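Local coordinates for protein convulxin alpha (Crotalus durissus, PDB 1UMR) that activates platelets by binding the collagen receptor glycoprotein VI, acting as the alpha subunit of a disulfide-linked snake venom C-type lectin-like toxin, at residues 78-83 / 89-94; 105-110 / 114-119; 19-24 / 29-34; 43-48 / 128-133; 23-28 / 67-72. All coordinates share one frame; numbering follows the deposited sequence.

Contact 1. Residues 78-83 / 89-94; sequences EKQCST and SSVSYD
Asp-94 meets Lys-79 and Gln-80 in the long extended loop of this snaclec, the arm that such C-type lectin-like subunits send out to their partner chain. The side chains of Lys-79 and Asp-94 run antiparallel alongside one another. The ammonium NZ passes the carboxylate and gives a hydrogen bond to the backbone O of Asp-94 at 3.0 Å; a long, flexible lysine suits that reach. Carboxylate atom OD2 receives a weak bond from Gln-80 NE2, 3.5 Å away, while OD1 accepts the backbone N of Leu-96. Gln-80 works mainly within its own turn. Its chain folds back (chi1 61°, chi2 59°), which brings NE2 to Ser-82 O as donor at 3.0 Å, with OE1 accepting from Ser-82 N. An amide suits the place because it carries both functions. Between these bonds Cys-81 points away from residues 89-94, and it forms the interchain disulfide with subunit beta; Ser-82 OG meets a basic side chain of another chain. At the other end, the apolar branches of Val-91 pack over the 82-83 peptide. There Val-91 N bonds Thr-83 O at 2.8 Å, almost straight at 174°.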
# COMPACT_ATOMS: atom_id res chain seq x y z
N GLU A 78 34.26 -28.67 1.30
CA GLU A 78 34.74 -28.27 2.61
C GLU A 78 34.29 -29.32 3.64
O GLU A 78 33.33 -30.01 3.42
CB GLU A 78 34.10 -26.90 3.02
CG GLU A 78 33.98 -25.83 1.92
CD GLU A 78 32.63 -25.93 1.17
OE1 GLU A 78 32.64 -26.55 0.10
OE2 GLU A 78 31.54 -25.42 1.63
N LYS A 79 34.97 -29.35 4.78
CA LYS A 79 34.77 -30.26 5.92
C LYS A 79 33.44 -30.19 6.54
O LYS A 79 32.89 -31.22 6.91
CB LYS A 79 35.84 -30.03 7.02
CG LYS A 79 37.24 -30.67 6.74
CD LYS A 79 38.32 -30.33 7.75
CE LYS A 79 39.57 -31.06 7.34
NZ LYS A 79 40.74 -30.25 7.63
N GLN A 80 32.91 -28.99 6.65
CA GLN A 80 31.57 -28.83 7.19
C GLN A 80 31.11 -27.62 6.43
O GLN A 80 31.89 -27.16 5.60
CB GLN A 80 31.58 -28.65 8.73
CG GLN A 80 32.33 -27.44 9.39
CD GLN A 80 31.81 -26.11 8.92
OE1 GLN A 80 30.64 -25.84 9.05
NE2 GLN A 80 32.66 -25.35 8.24
N CYS A 81 29.89 -27.10 6.65
CA CYS A 81 29.24 -26.31 5.61
C CYS A 81 28.92 -24.92 6.07
O CYS A 81 28.34 -24.14 5.30
CB CYS A 81 27.90 -26.92 5.12
SG CYS A 81 28.12 -28.50 4.37
N SER A 82 29.33 -24.58 7.28
CA SER A 82 29.35 -23.14 7.64
C SER A 82 30.51 -22.44 6.94
O SER A 82 31.67 -22.74 7.21
CB SER A 82 29.47 -22.95 9.15
OG SER A 82 29.05 -21.62 9.49
N THR A 83 30.21 -21.46 6.10
CA THR A 83 31.28 -20.75 5.37
C THR A 83 31.60 -19.48 6.09
O THR A 83 32.63 -18.82 5.79
CB THR A 83 30.82 -20.39 3.87
OG1 THR A 83 29.60 -19.61 3.82
CG2 THR A 83 30.46 -21.67 3.08
N SER A 89 33.47 -13.19 9.65
CA SER A 89 34.69 -13.52 8.92
C SER A 89 34.44 -14.89 8.28
O SER A 89 33.52 -15.62 8.57
CB SER A 89 35.97 -13.47 9.84
OG SER A 89 35.94 -14.50 10.86
N SER A 90 35.30 -15.24 7.38
CA SER A 90 35.03 -16.42 6.60
C SER A 90 35.80 -17.70 7.16
O SER A 90 36.90 -17.63 7.74
CB SER A 90 35.43 -16.06 5.16
OG SER A 90 36.42 -16.97 4.75
N VAL A 91 35.18 -18.86 7.01
CA VAL A 91 35.78 -20.13 7.35
C VAL A 91 36.70 -20.65 6.24
O VAL A 91 36.28 -21.38 5.38
CB VAL A 91 34.71 -21.20 7.79
CG1 VAL A 91 35.37 -22.37 8.45
CG2 VAL A 91 33.73 -20.54 8.90
N SER A 92 37.97 -20.29 6.32
CA SER A 92 39.01 -20.48 5.27
C SER A 92 40.09 -21.39 5.84
O SER A 92 40.99 -21.78 5.17
CB SER A 92 39.66 -19.13 5.00
OG SER A 92 39.88 -18.34 6.23
N TYR A 93 40.00 -21.67 7.12
CA TYR A 93 40.85 -22.53 7.82
C TYR A 93 39.87 -23.46 8.65
O TYR A 93 38.89 -22.99 9.19
CB TYR A 93 41.68 -21.68 8.81
CG TYR A 93 42.56 -22.48 9.74
CD1 TYR A 93 42.07 -22.95 10.96
CD2 TYR A 93 43.89 -22.77 9.41
CE1 TYR A 93 42.88 -23.77 11.82
CE2 TYR A 93 44.75 -23.55 10.27
CZ TYR A 93 44.24 -24.03 11.45
OH TYR A 93 45.07 -24.79 12.22
N ASP A 94 40.20 -24.72 8.89
CA ASP A 94 39.17 -25.61 9.44
C ASP A 94 39.77 -26.93 9.90
O ASP A 94 40.32 -27.67 9.08
CB ASP A 94 38.12 -25.97 8.34
CG ASP A 94 36.96 -26.73 8.91
OD1 ASP A 94 37.08 -27.35 10.01
OD2 ASP A 94 35.85 -26.70 8.34

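Contact 2. Residues 105-110 / 114-119; sequences SLLKKE and RKWFVA
In the beta hairpin of strands 104-108 and 117-119, Leu-106 and Phe-117 form an antiparallel hydrogen-bonded pair. Leu-106 N donates a hydrogen bond to Phe-117 O at 3.0 Å, and Phe-117 N donates one back to Leu-106 O at 3.1 Å. The neighbouring pair, Ser-105 with Val-118, is non-hydrogen-bonded; Ser-105 turns its OG to Leu-72 O on the adjoining strand. Beyond Leu-106 the strands part, and a water fills in for a direct bond, accepting from Lys-108 N at 2.6 Å and donating to Lys-115 O at 2.8 Å. Lys-108 covers one face of the Phe-117 ring in a CH-pi contact: its CD stands 3.3 Å from the ring centroid, only 8° off the normal, and CE and NZ continue across the CD1-CE1 side. A lysine serves here because its methylene chain is apolar while its amine can lead on past the ring. On the same face of the sheet as Phe-117, Leu-106 CD1 packs on the methyl of Ala-119. Leu-107 CD1 meets the edge of the Trp-116 indole at CD1, 3.6 Å away, and that indole also makes edge-to-face pairs with aromatic side chains of another chain. Such a hairpin is typical of the smaller antiparallel sheet of the C-type lectin fold.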
# COMPACT_ATOMS: atom_id res chain seq x y z
N SER A 105 23.95 -40.27 5.14
CA SER A 105 22.68 -40.36 5.89
C SER A 105 22.13 -41.76 6.00
O SER A 105 22.55 -42.68 5.31
CB SER A 105 21.63 -39.46 5.32
OG SER A 105 21.47 -39.93 4.01
N LEU A 106 21.22 -41.92 6.96
CA LEU A 106 20.83 -43.23 7.37
C LEU A 106 19.43 -43.30 8.02
O LEU A 106 18.83 -42.25 8.32
CB LEU A 106 21.95 -43.80 8.26
CG LEU A 106 22.09 -43.84 9.78
CD1 LEU A 106 23.54 -43.84 10.10
CD2 LEU A 106 21.40 -42.80 10.54
N LEU A 107 18.86 -44.51 8.09
CA LEU A 107 17.65 -44.72 8.91
C LEU A 107 18.04 -45.59 10.14
O LEU A 107 18.94 -46.44 10.04
CB LEU A 107 16.65 -45.52 8.08
CG LEU A 107 15.56 -44.94 7.11
CD1 LEU A 107 15.50 -43.45 6.93
CD2 LEU A 107 15.48 -45.72 5.77
N LYS A 108 17.35 -45.42 11.25
CA LYS A 108 17.58 -46.14 12.51
C LYS A 108 16.45 -47.08 12.87
O LYS A 108 15.31 -46.64 12.90
CB LYS A 108 17.57 -45.07 13.65
CG LYS A 108 18.89 -44.62 14.04
CD LYS A 108 18.84 -43.31 14.69
CE LYS A 108 20.29 -42.83 14.86
NZ LYS A 108 20.53 -42.15 16.19
N LYS A 109 16.74 -48.31 13.28
CA LYS A 109 15.68 -49.16 13.88
C LYS A 109 14.99 -48.46 15.04
O LYS A 109 13.78 -48.57 15.23
CB LYS A 109 16.21 -50.49 14.42
CG LYS A 109 15.03 -51.52 14.75
CD LYS A 109 15.52 -53.04 15.12
CE LYS A 109 16.50 -53.17 16.34
NZ LYS A 109 16.24 -54.31 17.33
N GLU A 110 15.73 -47.73 15.85
CA GLU A 110 15.09 -47.28 17.09
C GLU A 110 14.06 -46.17 16.85
O GLU A 110 13.39 -45.70 17.73
CB GLU A 110 16.12 -47.01 18.20
CG GLU A 110 17.40 -46.44 17.69
CD GLU A 110 18.38 -47.48 17.26
OE1 GLU A 110 18.61 -47.64 16.03
OE2 GLU A 110 18.96 -48.10 18.15
N ARG A 114 12.08 -44.17 10.37
CA ARG A 114 11.36 -43.03 9.85
C ARG A 114 11.98 -41.62 9.87
O ARG A 114 11.62 -40.73 9.06
CB ARG A 114 9.88 -43.03 10.33
CG ARG A 114 9.17 -44.01 9.48
CD ARG A 114 9.17 -43.49 8.02
NE ARG A 114 7.79 -43.42 7.78
CZ ARG A 114 7.03 -42.40 7.49
NH1 ARG A 114 7.41 -41.19 7.10
NH2 ARG A 114 5.80 -42.75 7.42
N LYS A 115 12.95 -41.29 10.66
CA LYS A 115 13.39 -39.95 10.18
C LYS A 115 14.75 -40.14 9.60
O LYS A 115 15.19 -41.27 9.60
CB LYS A 115 13.30 -38.89 11.24
CG LYS A 115 12.14 -39.12 12.19
CD LYS A 115 10.93 -38.19 11.85
CE LYS A 115 10.90 -36.88 12.68
NZ LYS A 115 10.97 -35.63 11.75
N TRP A 116 15.37 -39.08 9.07
CA TRP A 116 16.65 -39.24 8.47
C TRP A 116 17.70 -38.65 9.38
O TRP A 116 17.53 -37.50 9.91
CB TRP A 116 16.72 -38.51 7.10
CG TRP A 116 15.67 -38.87 6.11
CD1 TRP A 116 14.95 -40.00 6.07
CD2 TRP A 116 15.23 -38.07 4.99
NE1 TRP A 116 14.08 -39.94 5.02
CE2 TRP A 116 14.26 -38.77 4.33
CE3 TRP A 116 15.56 -36.82 4.52
CZ2 TRP A 116 13.60 -38.26 3.21
CZ3 TRP A 116 14.90 -36.31 3.40
CH2 TRP A 116 13.93 -37.03 2.77
N PHE A 117 18.79 -39.41 9.50
CA PHE A 117 19.86 -39.03 10.41
C PHE A 117 21.17 -38.78 9.65
O PHE A 117 21.55 -39.57 8.77
CB PHE A 117 20.08 -40.18 11.39
CG PHE A 117 19.00 -40.28 12.44
CD1 PHE A 117 19.21 -39.72 13.70
CD2 PHE A 117 17.74 -40.91 12.15
CE1 PHE A 117 18.24 -39.82 14.69
CE2 PHE A 117 16.74 -40.99 13.16
CZ PHE A 117 16.99 -40.43 14.44
N VAL A 118 21.88 -37.71 9.97
CA VAL A 118 23.23 -37.51 9.44
C VAL A 118 24.20 -38.59 9.99
O VAL A 118 24.05 -39.11 11.10
CB VAL A 118 23.73 -36.18 9.89
CG1 VAL A 118 25.11 -35.99 9.34
CG2 VAL A 118 22.82 -35.06 9.35
N ALA A 119 25.18 -38.96 9.17
CA ALA A 119 26.13 -39.99 9.53
C ALA A 119 27.46 -39.79 8.79
O ALA A 119 27.51 -39.26 7.70
CB ALA A 119 25.55 -41.45 9.17
O HOH W 1 15.49 -43.64 10.98

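Contact 3. Residues 19-24 / 29-34; sequences FNEEMN and EWFCTK
The chain carrying Phe-19 and Met-23 turns a corner at Glu-21 beside helix 25-35, with the CA atoms of Met-23 and Phe-31 9.2 Å apart, so this junction of strand and helix in the C-type lectin fold is made by side chains and no hydrogen bond crosses it. Phe-31 is the central residue. Its CG lies anti to the backbone N (chi1 180°), which carries the ring toward Phe-19 and Met-23. With Phe-19 it makes a T-shaped, edge-to-face stack: the planes stand at 72° and the centroids are 5.0 Å apart. The edge belongs to Phe-31, whose CE1 sits over the centre of the Phe-19 face, 3.6 Å above its plane, so that slightly positive ring hydrogens meet the electron-rich face. Two phenylalanines suit the place, since flat apolar rings can meet edge against face between strand and helix. Cys-129, whose disulfide to Cys-32 ties the same helix to strand 125-131, packs beside the Phe-19 ring. Met-23 supplies the other wall. Its chain, extended beyond CG, crosses the Phe-31 ring at about a right angle in a Met-aromatic contact, with SD 5.2 Å from the ring centroid and oblique to it. The thioether's pliancy lets the terminal methyl settle against the ring, where Met-23 CE lies 3.9 Å from Phe-31 CD2.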
# COMPACT_ATOMS: atom_id res chain seq x y z
N PHE A 19 19.90 -54.72 1.40
CA PHE A 19 20.95 -55.75 1.47
C PHE A 19 21.52 -55.85 2.91
O PHE A 19 22.11 -54.90 3.42
CB PHE A 19 22.03 -55.49 0.42
CG PHE A 19 21.53 -55.73 -0.96
CD1 PHE A 19 21.66 -57.02 -1.55
CD2 PHE A 19 20.73 -54.76 -1.60
CE1 PHE A 19 21.13 -57.28 -2.78
CE2 PHE A 19 20.23 -55.03 -2.91
CZ PHE A 19 20.39 -56.31 -3.49
N ASN A 20 21.34 -56.99 3.56
CA ASN A 20 22.00 -57.15 4.82
C ASN A 20 23.47 -57.48 4.73
O ASN A 20 23.85 -58.58 5.03
CB ASN A 20 21.29 -58.24 5.53
CG ASN A 20 19.95 -57.79 6.06
OD1 ASN A 20 19.79 -56.98 7.10
ND2 ASN A 20 18.91 -58.36 5.42
N GLU A 21 24.29 -56.52 4.37
CA GLU A 21 25.73 -56.65 4.15
C GLU A 21 26.26 -55.29 4.59
O GLU A 21 25.61 -54.26 4.35
CB GLU A 21 26.08 -56.68 2.66
CG GLU A 21 26.85 -57.86 2.15
CD GLU A 21 25.97 -58.59 1.16
OE1 GLU A 21 25.28 -59.52 1.66
OE2 GLU A 21 25.91 -58.21 -0.07
N GLU A 22 27.44 -55.27 5.21
CA GLU A 22 27.89 -54.05 5.85
C GLU A 22 28.86 -53.29 4.93
O GLU A 22 29.88 -53.85 4.54
CB GLU A 22 28.62 -54.45 7.09
CG GLU A 22 27.70 -54.59 8.26
CD GLU A 22 28.36 -55.27 9.46
OE1 GLU A 22 27.83 -55.04 10.58
OE2 GLU A 22 29.37 -56.02 9.30
N MET A 23 28.57 -52.03 4.60
CA MET A 23 29.32 -51.39 3.55
C MET A 23 29.30 -49.93 3.83
O MET A 23 28.45 -49.48 4.54
CB MET A 23 28.68 -51.63 2.21
CG MET A 23 29.19 -52.94 1.51
SD MET A 23 28.54 -53.03 -0.14
CE MET A 23 28.62 -54.77 -0.60
N ASN A 24 30.30 -49.20 3.37
CA ASN A 24 30.18 -47.79 3.59
C ASN A 24 29.40 -47.24 2.44
O ASN A 24 29.09 -47.92 1.39
CB ASN A 24 31.59 -47.10 3.70
CG ASN A 24 32.43 -47.29 2.46
OD1 ASN A 24 33.67 -47.24 2.51
ND2 ASN A 24 31.76 -47.45 1.33
N GLU A 29 26.48 -47.41 -2.51
CA GLU A 29 25.91 -46.79 -3.69
C GLU A 29 26.50 -47.45 -4.97
O GLU A 29 25.79 -47.68 -5.98
CB GLU A 29 26.17 -45.33 -3.67
CG GLU A 29 26.20 -44.76 -5.05
CD GLU A 29 24.74 -44.49 -5.50
OE1 GLU A 29 24.44 -44.13 -6.63
OE2 GLU A 29 23.87 -44.62 -4.67
N TRP A 30 27.78 -47.85 -4.95
CA TRP A 30 28.29 -48.48 -6.18
C TRP A 30 27.69 -49.90 -6.33
O TRP A 30 27.21 -50.31 -7.42
CB TRP A 30 29.77 -48.62 -6.06
CG TRP A 30 30.59 -49.13 -7.27
CD1 TRP A 30 30.25 -49.16 -8.65
CD2 TRP A 30 31.87 -49.75 -7.16
NE1 TRP A 30 31.30 -49.73 -9.35
CE2 TRP A 30 32.32 -50.06 -8.47
CE3 TRP A 30 32.77 -49.94 -6.08
CZ2 TRP A 30 33.60 -50.58 -8.72
CZ3 TRP A 30 34.02 -50.53 -6.34
CH2 TRP A 30 34.42 -50.82 -7.64
N PHE A 31 27.73 -50.64 -5.25
CA PHE A 31 27.02 -51.90 -5.30
C PHE A 31 25.55 -51.72 -5.90
O PHE A 31 25.14 -52.49 -6.80
CB PHE A 31 27.02 -52.54 -3.92
CG PHE A 31 26.29 -53.88 -3.87
CD1 PHE A 31 24.90 -53.91 -3.62
CD2 PHE A 31 26.98 -55.10 -4.13
CE1 PHE A 31 24.18 -55.18 -3.61
CE2 PHE A 31 26.27 -56.33 -4.20
CZ PHE A 31 24.85 -56.37 -3.91
N CYS A 32 24.77 -50.75 -5.39
CA CYS A 32 23.37 -50.60 -5.91
C CYS A 32 23.42 -50.49 -7.44
O CYS A 32 22.70 -51.13 -8.15
CB CYS A 32 22.62 -49.41 -5.32
SG CYS A 32 22.23 -49.77 -3.64
N THR A 33 24.40 -49.75 -7.92
CA THR A 33 24.44 -49.33 -9.29
C THR A 33 24.62 -50.57 -10.20
O THR A 33 24.20 -50.61 -11.40
CB THR A 33 25.66 -48.33 -9.23
OG1 THR A 33 25.29 -46.91 -9.47
CG2 THR A 33 26.82 -48.72 -10.04
N LYS A 34 25.26 -51.60 -9.62
CA LYS A 34 25.63 -52.78 -10.37
C LYS A 34 24.39 -53.71 -10.46
O LYS A 34 24.41 -54.58 -11.28
CB LYS A 34 26.79 -53.56 -9.71
CG LYS A 34 28.17 -52.77 -9.59
CD LYS A 34 29.15 -53.64 -8.75
CE LYS A 34 30.60 -53.12 -8.78
NZ LYS A 34 31.36 -53.79 -7.69

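Contact 4. Residues 43-48 / 128-133; sequences SIKSAK and VCKFPP
Lys-130 places CG anti to its backbone N (chi1 160°) and stays extended through every later torsion, so that its amine reaches from strand 125-131 to Ser-43, whose OG is tucked between its own N and carbonyl carbon (chi1 61°). That torsion puts the hydroxyl near its own carbonyl, so both can face one ammonium group. Lys-130 NZ donates to Ser-43 OG at 3.1 Å and to Ser-43 O, likewise at 3.1 Å; the second bond arrives about 45° above the carbonyl plane. The strongest partner of the amine is Glu-49 OE1 on helix 47-60, a salt bridge that probably offsets the cost of burying the charge. Three oxygens hold the group, and a lysine suits the place because its long apolar stem can lie along Tyr-16 and His-14 of the next strand while only the tip is polar. Lys-45 NZ ends 5.3 Å from Lys-130 NZ, its charge answered by an acidic side chain of another chain. The contact joins the loop leading into helix 47-60, and through Glu-49 the helix itself, to strand 125-131, beside the Cys-32 to Cys-129 disulfide that is characteristic of the C-type lectin fold.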
# COMPACT_ATOMS: atom_id res chain seq x y z
N SER A 43 16.33 -43.28 -2.57
CA SER A 43 15.83 -41.96 -2.38
C SER A 43 14.33 -41.99 -1.91
O SER A 43 13.53 -42.82 -2.31
CB SER A 43 15.92 -41.20 -3.72
OG SER A 43 15.16 -41.78 -4.76
N ILE A 44 13.92 -41.05 -1.11
CA ILE A 44 12.65 -41.25 -0.48
C ILE A 44 12.01 -39.89 -0.68
O ILE A 44 12.56 -38.90 -0.18
CB ILE A 44 12.87 -41.48 1.00
CG1 ILE A 44 13.64 -42.76 1.20
CG2 ILE A 44 11.60 -41.33 1.75
CD1 ILE A 44 13.78 -43.20 2.60
N LYS A 45 10.95 -39.85 -1.51
CA LYS A 45 10.43 -38.63 -2.13
C LYS A 45 9.04 -38.29 -1.74
O LYS A 45 8.49 -37.31 -2.29
CB LYS A 45 10.53 -38.70 -3.66
CG LYS A 45 12.07 -38.76 -4.10
CD LYS A 45 12.35 -38.39 -5.51
CE LYS A 45 13.63 -39.08 -5.98
NZ LYS A 45 14.24 -38.74 -7.33
N SER A 46 8.51 -39.01 -0.73
CA SER A 46 7.22 -38.60 -0.11
C SER A 46 6.94 -39.48 1.12
O SER A 46 7.61 -40.51 1.33
CB SER A 46 6.03 -38.73 -1.10
OG SER A 46 5.74 -40.15 -1.14
N ALA A 47 5.94 -39.07 1.88
CA ALA A 47 5.55 -39.72 3.14
C ALA A 47 5.06 -41.12 2.81
O ALA A 47 5.53 -42.09 3.39
CB ALA A 47 4.54 -38.84 3.97
N LYS A 48 4.32 -41.27 1.72
CA LYS A 48 3.88 -42.65 1.40
C LYS A 48 5.06 -43.56 1.09
O LYS A 48 5.03 -44.73 1.47
CB LYS A 48 2.85 -42.71 0.23
CG LYS A 48 1.40 -42.12 0.49
CD LYS A 48 0.69 -41.72 -0.89
CE LYS A 48 -0.86 -41.32 -0.85
NZ LYS A 48 -1.52 -41.28 -2.32
N VAL A 128 19.71 -49.84 1.54
CA VAL A 128 18.61 -50.13 0.64
C VAL A 128 18.89 -49.68 -0.75
O VAL A 128 19.40 -48.59 -0.91
CB VAL A 128 17.29 -49.49 1.19
CG1 VAL A 128 16.03 -49.71 0.24
CG2 VAL A 128 17.00 -50.09 2.52
N CYS A 129 18.63 -50.54 -1.75
CA CYS A 129 18.75 -50.18 -3.18
C CYS A 129 17.39 -49.84 -3.83
O CYS A 129 16.32 -50.34 -3.41
CB CYS A 129 19.39 -51.29 -3.97
SG CYS A 129 21.13 -51.52 -3.55
N LYS A 130 17.39 -48.95 -4.81
CA LYS A 130 16.17 -48.57 -5.54
C LYS A 130 16.45 -48.40 -7.02
O LYS A 130 17.52 -47.96 -7.43
CB LYS A 130 15.45 -47.36 -4.93
CG LYS A 130 14.45 -46.58 -5.87
CD LYS A 130 14.03 -45.26 -5.16
CE LYS A 130 13.08 -44.34 -6.02
NZ LYS A 130 12.49 -43.23 -5.23
N PHE A 131 15.52 -48.86 -7.84
CA PHE A 131 15.60 -48.65 -9.28
C PHE A 131 14.24 -48.73 -9.96
O PHE A 131 13.31 -49.26 -9.36
CB PHE A 131 16.57 -49.61 -9.92
CG PHE A 131 16.02 -50.94 -10.23
CD1 PHE A 131 16.24 -52.03 -9.39
CD2 PHE A 131 15.39 -51.15 -11.45
CE1 PHE A 131 15.79 -53.32 -9.70
CE2 PHE A 131 14.95 -52.41 -11.82
CZ PHE A 131 15.15 -53.54 -10.94
N PRO A 132 14.10 -48.13 -11.15
CA PRO A 132 12.82 -48.16 -11.88
C PRO A 132 12.82 -49.26 -12.94
O PRO A 132 13.57 -49.15 -13.85
CB PRO A 132 12.79 -46.84 -12.57
CG PRO A 132 14.39 -46.49 -12.89
CD PRO A 132 15.15 -47.35 -11.86
N PRO A 133 11.99 -50.30 -12.83
CA PRO A 133 11.96 -51.42 -13.80
C PRO A 133 11.42 -50.84 -15.08
O PRO A 133 10.87 -49.75 -14.99
CB PRO A 133 10.91 -52.38 -13.19
CG PRO A 133 9.93 -51.41 -12.54
CD PRO A 133 11.02 -50.51 -11.76

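Contact 5. Residues 23-28 / 67-72; sequences MNWEDA and HVSIGL
Trp-25 NE1 donates to Ile-70 O at 2.8 Å, the one direct hydrogen bond between residues 23-28 and 67-72. The donor lies in the carbonyl plane, whereas the oxygen is tilted 27° out of the indole plane and the N-H points to it at a bent 133°. The carbonyl is thus well aimed while the N-H is not, and the bond is short without being straight. Trp-25 reaches the strand because CG is anti to the backbone N (chi1 -169°), swinging the indole away from the helix. Tryptophan suits a buried place like this: its large ring fills space, and its single polar atom finds a backbone oxygen. The edge of the six-membered ring runs on to the Gly-71 carbonyl, with CZ2 3.9 Å from Gly-71 O. On the carbon adjoining NE1, Trp-25 CD1 comes within 4.2 Å of Ser-69 OG, a loose touch. One turn along the helix, the small Ala-28 points toward strand 67-74 but packs on Leu-41 of strand 40-41 and Phe-127 of strand 125-131. Asn-24 occupies the N-cap position, and its backbone O accepts the N of Ala-28 at 2.7 Å in a helical bond. Leu-72 continues the sheet by pairing with a strand of another chain. The sequence Ser-Ile-Gly-Leu at 69-72 corresponds to the WIGL motif of C-type lectin domains, with serine in place of the tryptophan, and packing of the first helix near this strand is typical of that fold.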
# COMPACT_ATOMS: atom_id res chain seq x y z
N MET A 23 28.57 -52.03 4.60
CA MET A 23 29.32 -51.39 3.55
C MET A 23 29.30 -49.93 3.83
O MET A 23 28.45 -49.48 4.54
CB MET A 23 28.68 -51.63 2.21
CG MET A 23 29.19 -52.94 1.51
SD MET A 23 28.54 -53.03 -0.14
CE MET A 23 28.62 -54.77 -0.60
N ASN A 24 30.30 -49.20 3.37
CA ASN A 24 30.18 -47.79 3.59
C ASN A 24 29.40 -47.24 2.44
O ASN A 24 29.09 -47.92 1.39
CB ASN A 24 31.59 -47.10 3.70
CG ASN A 24 32.43 -47.29 2.46
OD1 ASN A 24 33.67 -47.24 2.51
ND2 ASN A 24 31.76 -47.45 1.33
N TRP A 25 29.11 -45.98 2.62
CA TRP A 25 28.16 -45.33 1.77
C TRP A 25 28.58 -45.40 0.29
O TRP A 25 27.81 -45.76 -0.60
CB TRP A 25 27.91 -43.90 2.27
CG TRP A 25 26.77 -43.23 1.62
CD1 TRP A 25 25.51 -42.95 2.15
CD2 TRP A 25 26.80 -42.67 0.32
NE1 TRP A 25 24.77 -42.20 1.23
CE2 TRP A 25 25.55 -42.02 0.10
CE3 TRP A 25 27.80 -42.56 -0.68
CZ2 TRP A 25 25.27 -41.33 -1.09
CZ3 TRP A 25 27.51 -41.89 -1.87
CH2 TRP A 25 26.26 -41.24 -2.07
N GLU A 26 29.80 -45.12 -0.01
CA GLU A 26 30.01 -45.15 -1.42
C GLU A 26 30.14 -46.59 -1.95
O GLU A 26 29.92 -46.86 -3.14
CB GLU A 26 31.11 -44.18 -1.85
CG GLU A 26 32.44 -44.83 -2.01
CD GLU A 26 33.67 -44.01 -1.57
OE1 GLU A 26 34.65 -44.71 -1.21
OE2 GLU A 26 33.66 -42.72 -1.59
N ASP A 27 30.49 -47.54 -1.10
CA ASP A 27 30.60 -48.90 -1.65
C ASP A 27 29.20 -49.40 -1.91
O ASP A 27 28.97 -50.11 -2.86
CB ASP A 27 31.33 -49.85 -0.68
CG ASP A 27 32.86 -49.64 -0.70
OD1 ASP A 27 33.39 -49.06 -1.66
OD2 ASP A 27 33.59 -50.04 0.23
N ALA A 28 28.30 -49.00 -1.01
CA ALA A 28 26.86 -49.32 -1.10
C ALA A 28 26.27 -48.72 -2.32
O ALA A 28 25.60 -49.40 -3.06
CB ALA A 28 26.05 -48.90 0.13
N HIS A 67 20.95 -49.93 11.54
CA HIS A 67 21.10 -48.69 10.79
C HIS A 67 21.08 -49.05 9.27
O HIS A 67 21.64 -50.08 8.84
CB HIS A 67 22.47 -48.11 11.19
CG HIS A 67 22.49 -47.50 12.55
ND1 HIS A 67 23.55 -46.77 13.01
CD2 HIS A 67 21.56 -47.50 13.53
CE1 HIS A 67 23.26 -46.31 14.22
NE2 HIS A 67 22.06 -46.75 14.56
N VAL A 68 20.44 -48.22 8.44
CA VAL A 68 20.43 -48.50 6.97
C VAL A 68 20.80 -47.26 6.19
O VAL A 68 20.21 -46.17 6.38
CB VAL A 68 19.07 -49.09 6.48
CG1 VAL A 68 19.20 -49.69 5.07
CG2 VAL A 68 18.67 -50.23 7.35
N SER A 69 21.79 -47.39 5.34
CA SER A 69 22.18 -46.23 4.50
C SER A 69 21.02 -45.81 3.52
O SER A 69 20.38 -46.66 2.93
CB SER A 69 23.43 -46.56 3.69
OG SER A 69 24.65 -46.33 4.41
N ILE A 70 20.77 -44.51 3.35
CA ILE A 70 20.00 -44.04 2.19
C ILE A 70 20.89 -43.02 1.35
O ILE A 70 22.09 -42.76 1.66
CB ILE A 70 18.77 -43.46 2.59
CG1 ILE A 70 19.11 -42.15 3.28
CG2 ILE A 70 17.99 -44.45 3.51
CD1 ILE A 70 18.03 -41.51 3.98
N GLY A 71 20.34 -42.51 0.26
CA GLY A 71 21.15 -42.00 -0.85
C GLY A 71 21.39 -40.49 -0.73
O GLY A 71 21.76 -39.82 -1.72
N LEU A 72 21.22 -39.91 0.46
CA LEU A 72 21.43 -38.45 0.56
C LEU A 72 22.81 -38.16 1.01
O LEU A 72 23.32 -38.68 2.07
CB LEU A 72 20.46 -37.84 1.54
CG LEU A 72 19.25 -37.08 1.09
CD1 LEU A 72 18.50 -36.53 2.40
CD2 LEU A 72 19.51 -35.89 0.08

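Four contacts build the compact C-type lectin-like body and one lies on its projecting loop. Along the chain contact 3 closes before contacts 1, 2 and 4 open, contact 5 closes before contact 1, contact 1 precedes contact 2, and contacts 4 and 5 cross. Contacts 3 and 5 share Met-23, Asn-24 and helix 25-35, their centres about 7 Å apart. Contact 3 touches contact 4 through the Cys-32 to Cys-129 disulfide. Contacts 5 and 2 meet in the sheet where strands 67-74 and 104-108 are neighbours. Contact 4 joins segments 80 residues apart at their closest ends. Contact 1 stands about 26 Å from contacts 2 and 5 by centres, consistent with an arm that reaches the partner subunit.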